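Local structure of terminal oxygenase component of carbazole 1,9a-dioxygenase (Nocardioides aromaticivorans, 3GCF) at residues D32-L44 against G137-L151. The protein serves as the terminal oxygenase of carbazole 1,9a-dioxygenase, a Rieske non-haem iron enzyme that probably passes electrons from its [2Fe-2S] cluster to the iron that activates dioxygen. Residues are numbered along the deposited sequence; the frame is centred on the assembly and turned at random.
Sequences DNHWHPAAFDHEL and GVVFVFIGDEEPHAL
Trp35 lies between Phe142 on one face of its indole and Leu151 on the other. Phe142 turns its ring edge to the five-membered ring in a T-shaped pair (planes at 69°), while its CB sits over the six-membered ring, 3.8 Å from that ring's centroid. With CG of Phe142 anti to the backbone N (chi1 -167°), the ring swings against the indole and CD1 meets it. Leu151 CD1 makes the opposing CH-pi contact. At the indole edge NE1 donates to His149 O at 2.8 Å, almost straight and in the ring plane; tryptophan suits this place because it offers two broad apolar faces and one N-H that fixes its rotation. Its edge also meets the His149 ring in an offset edge-to-face pair. Pro148 CA covers the centre of one Phe142 face, and Val138 CG1 and Leu151 CD1 take opposite faces of Phe140.

The Asn33 amide stacks on the Glu146 carboxylate, planes 21° apart, while Asn33 OD1 accepts Glu146 N at 3.0 Å. Gly144, whose CA lies against OD1, adopts backbone angles that call for glycine. At the start of strand 34-40, Asn33 and His34 both face Ile143 in a G1 bulge.

The antiparallel ladder continues through His36, paired with Val141 by two bonds, to a classic bulge where Ala38 N reaches Val139 O at 2.7 Å and Ala39 O receives Val139 N. Ala38 CB rests on Val141 CG2, a short side chain fitting among Val141, Met54 and Leu61.

Asp154 accepts bonds from Trp35 backbone N, His34 ND1 and His149 NE2, binding both segments. Strand 34-40 borders a six-stranded sheet of the Rieske portion, with 138-143 between it and 129-135; Ala38 packs on strands 49-54 and 57-64, whereas Pro37 and Phe140 meet Phe289 of strand 285-292, joining this sheet to the one of the ring-hydroxylase portion.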
# COMPACT_ATOMS: atom_id res chain seq x y z
N ASP A 32 -5.62 -4.94 27.71
CA ASP A 32 -4.32 -5.00 28.36
C ASP A 32 -4.50 -5.19 29.87
O ASP A 32 -5.64 -5.26 30.36
CB ASP A 32 -3.48 -3.76 28.02
CG ASP A 32 -4.10 -2.46 28.49
OD1 ASP A 32 -5.34 -2.34 28.48
OD2 ASP A 32 -3.34 -1.54 28.84
N ASN A 33 -3.39 -5.27 30.59
CA ASN A 33 -3.40 -5.55 32.02
C ASN A 33 -3.81 -7.02 32.13
O ASN A 33 -4.56 -7.41 33.03
CB ASN A 33 -4.36 -4.63 32.77
CG ASN A 33 -3.76 -3.25 33.03
OD1 ASN A 33 -2.56 -3.12 33.25
ND2 ASN A 33 -4.60 -2.22 33.00
N HIS A 34 -3.31 -7.81 31.19
CA HIS A 34 -3.54 -9.24 31.10
C HIS A 34 -2.27 -9.88 30.55
O HIS A 34 -1.48 -9.22 29.88
CB HIS A 34 -4.68 -9.56 30.12
CG HIS A 34 -6.05 -9.31 30.66
ND1 HIS A 34 -6.67 -10.16 31.56
CD2 HIS A 34 -6.94 -8.32 30.41
CE1 HIS A 34 -7.87 -9.70 31.85
NE2 HIS A 34 -8.07 -8.58 31.16
N TRP A 35 -2.09 -11.16 30.83
CA TRP A 35 -0.96 -11.89 30.29
C TRP A 35 -1.37 -12.32 28.88
O TRP A 35 -2.54 -12.63 28.64
CB TRP A 35 -0.66 -13.14 31.12
CG TRP A 35 -0.06 -12.89 32.46
CD1 TRP A 35 -0.71 -12.79 33.65
CD2 TRP A 35 1.34 -12.74 32.75
NE1 TRP A 35 0.19 -12.59 34.67
CE2 TRP A 35 1.46 -12.55 34.14
CE3 TRP A 35 2.50 -12.74 31.96
CZ2 TRP A 35 2.70 -12.38 34.77
CZ3 TRP A 35 3.74 -12.57 32.59
CH2 TRP A 35 3.82 -12.39 33.98
N HIS A 36 -0.41 -12.34 27.96
CA HIS A 36 -0.66 -12.75 26.58
C HIS A 36 0.56 -13.53 26.10
O HIS A 36 1.69 -13.19 26.44
CB HIS A 36 -0.84 -11.54 25.66
CG HIS A 36 -2.14 -10.81 25.86
ND1 HIS A 36 -3.34 -11.30 25.40
CD2 HIS A 36 -2.41 -9.62 26.45
CE1 HIS A 36 -4.30 -10.44 25.69
NE2 HIS A 36 -3.77 -9.41 26.33
N PRO A 37 0.36 -14.60 25.32
CA PRO A 37 1.51 -15.36 24.83
C PRO A 37 2.27 -14.55 23.78
O PRO A 37 1.66 -13.81 23.00
CB PRO A 37 0.88 -16.62 24.25
CG PRO A 37 -0.47 -16.13 23.78
CD PRO A 37 -0.90 -15.25 24.93
N ALA A 38 3.59 -14.68 23.76
CA ALA A 38 4.41 -13.95 22.80
C ALA A 38 5.12 -14.91 21.85
O ALA A 38 5.30 -14.62 20.67
CB ALA A 38 5.45 -13.11 23.54
N ALA A 39 5.52 -16.06 22.37
CA ALA A 39 6.25 -17.03 21.58
C ALA A 39 6.35 -18.32 22.36
O ALA A 39 5.84 -18.43 23.48
CB ALA A 39 7.65 -16.50 21.29
N PHE A 40 7.00 -19.31 21.76
CA PHE A 40 7.20 -20.59 22.42
C PHE A 40 8.60 -20.57 23.01
O PHE A 40 9.53 -20.03 22.41
CB PHE A 40 7.03 -21.73 21.42
CG PHE A 40 5.60 -21.93 21.02
CD1 PHE A 40 4.73 -22.64 21.84
CD2 PHE A 40 5.10 -21.34 19.86
CE1 PHE A 40 3.38 -22.75 21.52
CE2 PHE A 40 3.75 -21.45 19.53
CZ PHE A 40 2.89 -22.15 20.37
N ASP A 41 8.74 -21.15 24.19
CA ASP A 41 10.02 -21.18 24.88
C ASP A 41 11.17 -21.72 24.03
O ASP A 41 12.29 -21.20 24.08
CB ASP A 41 9.90 -22.00 26.16
CG ASP A 41 11.10 -21.83 27.07
OD1 ASP A 41 11.43 -20.67 27.41
OD2 ASP A 41 11.70 -22.85 27.44
N HIS A 42 10.90 -22.75 23.23
CA HIS A 42 11.95 -23.34 22.41
C HIS A 42 12.40 -22.49 21.22
O HIS A 42 13.31 -22.86 20.49
CB HIS A 42 11.53 -24.74 21.96
CG HIS A 42 11.49 -25.74 23.08
ND1 HIS A 42 11.13 -27.06 22.90
CD2 HIS A 42 11.77 -25.60 24.40
CE1 HIS A 42 11.20 -27.69 24.07
NE2 HIS A 42 11.58 -26.83 24.99
N GLU A 43 11.77 -21.33 21.04
CA GLU A 43 12.16 -20.43 19.96
C GLU A 43 13.36 -19.61 20.43
O GLU A 43 14.02 -18.95 19.64
CB GLU A 43 11.03 -19.45 19.62
CG GLU A 43 9.83 -20.05 18.91
CD GLU A 43 8.83 -18.97 18.53
OE1 GLU A 43 9.20 -18.05 17.78
OE2 GLU A 43 7.67 -19.04 18.98
N LEU A 44 13.62 -19.66 21.74
CA LEU A 44 14.71 -18.89 22.32
C LEU A 44 15.83 -19.69 22.97
O LEU A 44 15.65 -20.28 24.03
CB LEU A 44 14.15 -17.92 23.36
CG LEU A 44 13.24 -16.78 22.91
CD1 LEU A 44 12.12 -16.58 23.93
CD2 LEU A 44 14.07 -15.52 22.75
N GLY A 137 5.77 -24.49 28.15
CA GLY A 137 6.50 -24.22 26.93
C GLY A 137 6.09 -22.94 26.21
O GLY A 137 6.55 -22.68 25.10
N VAL A 138 5.25 -22.14 26.85
CA VAL A 138 4.81 -20.89 26.24
C VAL A 138 5.32 -19.67 26.98
O VAL A 138 5.23 -19.58 28.20
CB VAL A 138 3.27 -20.81 26.15
CG1 VAL A 138 2.86 -19.52 25.48
CG2 VAL A 138 2.74 -22.00 25.36
N VAL A 139 5.85 -18.71 26.22
CA VAL A 139 6.36 -17.48 26.78
C VAL A 139 5.24 -16.45 26.88
O VAL A 139 4.73 -15.98 25.87
CB VAL A 139 7.48 -16.88 25.91
CG1 VAL A 139 7.90 -15.52 26.47
CG2 VAL A 139 8.66 -17.84 25.85
N PHE A 140 4.84 -16.12 28.11
CA PHE A 140 3.79 -15.14 28.34
C PHE A 140 4.42 -13.82 28.76
O PHE A 140 5.43 -13.80 29.47
CB PHE A 140 2.83 -15.63 29.43
CG PHE A 140 2.01 -16.82 29.02
CD1 PHE A 140 0.85 -16.66 28.27
CD2 PHE A 140 2.41 -18.11 29.36
CE1 PHE A 140 0.10 -17.76 27.86
CE2 PHE A 140 1.66 -19.22 28.96
CZ PHE A 140 0.51 -19.05 28.20
N VAL A 141 3.82 -12.72 28.31
CA VAL A 141 4.30 -11.39 28.64
C VAL A 141 3.13 -10.59 29.19
O VAL A 141 2.01 -10.66 28.66
CB VAL A 141 4.83 -10.67 27.37
CG1 VAL A 141 5.29 -9.26 27.73
CG2 VAL A 141 5.97 -11.46 26.75
N PHE A 142 3.36 -9.83 30.26
CA PHE A 142 2.29 -9.04 30.84
C PHE A 142 2.27 -7.66 30.21
O PHE A 142 3.22 -6.89 30.35
CB PHE A 142 2.47 -8.92 32.36
CG PHE A 142 1.26 -8.38 33.06
CD1 PHE A 142 0.17 -9.20 33.33
CD2 PHE A 142 1.18 -7.04 33.41
CE1 PHE A 142 -0.98 -8.70 33.93
CE2 PHE A 142 0.04 -6.52 34.02
CZ PHE A 142 -1.05 -7.35 34.28
N ILE A 143 1.20 -7.35 29.49
CA ILE A 143 1.05 -6.06 28.82
C ILE A 143 0.10 -5.18 29.63
O ILE A 143 -1.01 -5.60 29.96
CB ILE A 143 0.46 -6.23 27.40
CG1 ILE A 143 1.25 -7.28 26.62
CG2 ILE A 143 0.47 -4.90 26.67
CD1 ILE A 143 2.68 -6.91 26.34
N GLY A 144 0.52 -3.96 29.93
CA GLY A 144 -0.32 -3.05 30.70
C GLY A 144 0.49 -2.27 31.71
O GLY A 144 1.66 -2.56 31.93
N ASP A 145 -0.14 -1.28 32.35
CA ASP A 145 0.53 -0.45 33.34
C ASP A 145 0.46 -0.99 34.76
O ASP A 145 1.29 -0.65 35.60
CB ASP A 145 -0.04 0.97 33.33
CG ASP A 145 0.11 1.64 31.98
OD1 ASP A 145 1.24 1.70 31.45
OD2 ASP A 145 -0.92 2.13 31.44
N GLU A 146 -0.53 -1.84 35.05
CA GLU A 146 -0.68 -2.39 36.39
C GLU A 146 0.39 -3.42 36.71
O GLU A 146 1.12 -3.87 35.83
CB GLU A 146 -2.05 -3.05 36.55
CG GLU A 146 -3.24 -2.19 36.21
CD GLU A 146 -4.55 -2.92 36.46
OE1 GLU A 146 -4.54 -4.17 36.48
OE2 GLU A 146 -5.59 -2.24 36.62
N GLU A 147 0.48 -3.78 37.98
CA GLU A 147 1.44 -4.80 38.38
C GLU A 147 0.79 -6.10 37.92
O GLU A 147 -0.43 -6.24 37.93
CB GLU A 147 1.62 -4.83 39.90
CG GLU A 147 1.99 -3.50 40.52
CD GLU A 147 2.48 -3.65 41.95
OE1 GLU A 147 1.84 -4.40 42.73
OE2 GLU A 147 3.50 -3.01 42.30
N PRO A 148 1.60 -7.08 37.52
CA PRO A 148 1.02 -8.35 37.07
C PRO A 148 0.33 -9.15 38.16
O PRO A 148 0.74 -9.13 39.32
CB PRO A 148 2.22 -9.08 36.49
CG PRO A 148 3.36 -8.59 37.33
CD PRO A 148 3.07 -7.11 37.44
N HIS A 149 -0.75 -9.83 37.78
CA HIS A 149 -1.49 -10.68 38.70
C HIS A 149 -1.11 -12.10 38.29
O HIS A 149 -0.31 -12.29 37.37
CB HIS A 149 -3.00 -10.47 38.56
CG HIS A 149 -3.48 -10.45 37.14
ND1 HIS A 149 -3.72 -9.29 36.45
CD2 HIS A 149 -3.71 -11.46 36.27
CE1 HIS A 149 -4.08 -9.58 35.21
NE2 HIS A 149 -4.08 -10.89 35.07
N ALA A 150 -1.67 -13.10 38.96
CA ALA A 150 -1.36 -14.49 38.66
C ALA A 150 -1.68 -14.86 37.22
O ALA A 150 -2.76 -14.55 36.72
CB ALA A 150 -2.12 -15.41 39.61
N LEU A 151 -0.74 -15.54 36.57
CA LEU A 151 -0.90 -15.98 35.19
C LEU A 151 -2.16 -16.82 35.00
O LEU A 151 -2.86 -16.69 33.99
CB LEU A 151 0.32 -16.80 34.75
CG LEU A 151 0.27 -17.46 33.37
CD1 LEU A 151 0.14 -16.39 32.31
CD2 LEU A 151 1.53 -18.30 33.13
O HOH W 1 -2.45 0.00 30.96
O HOH W 2 8.37 -24.37 23.69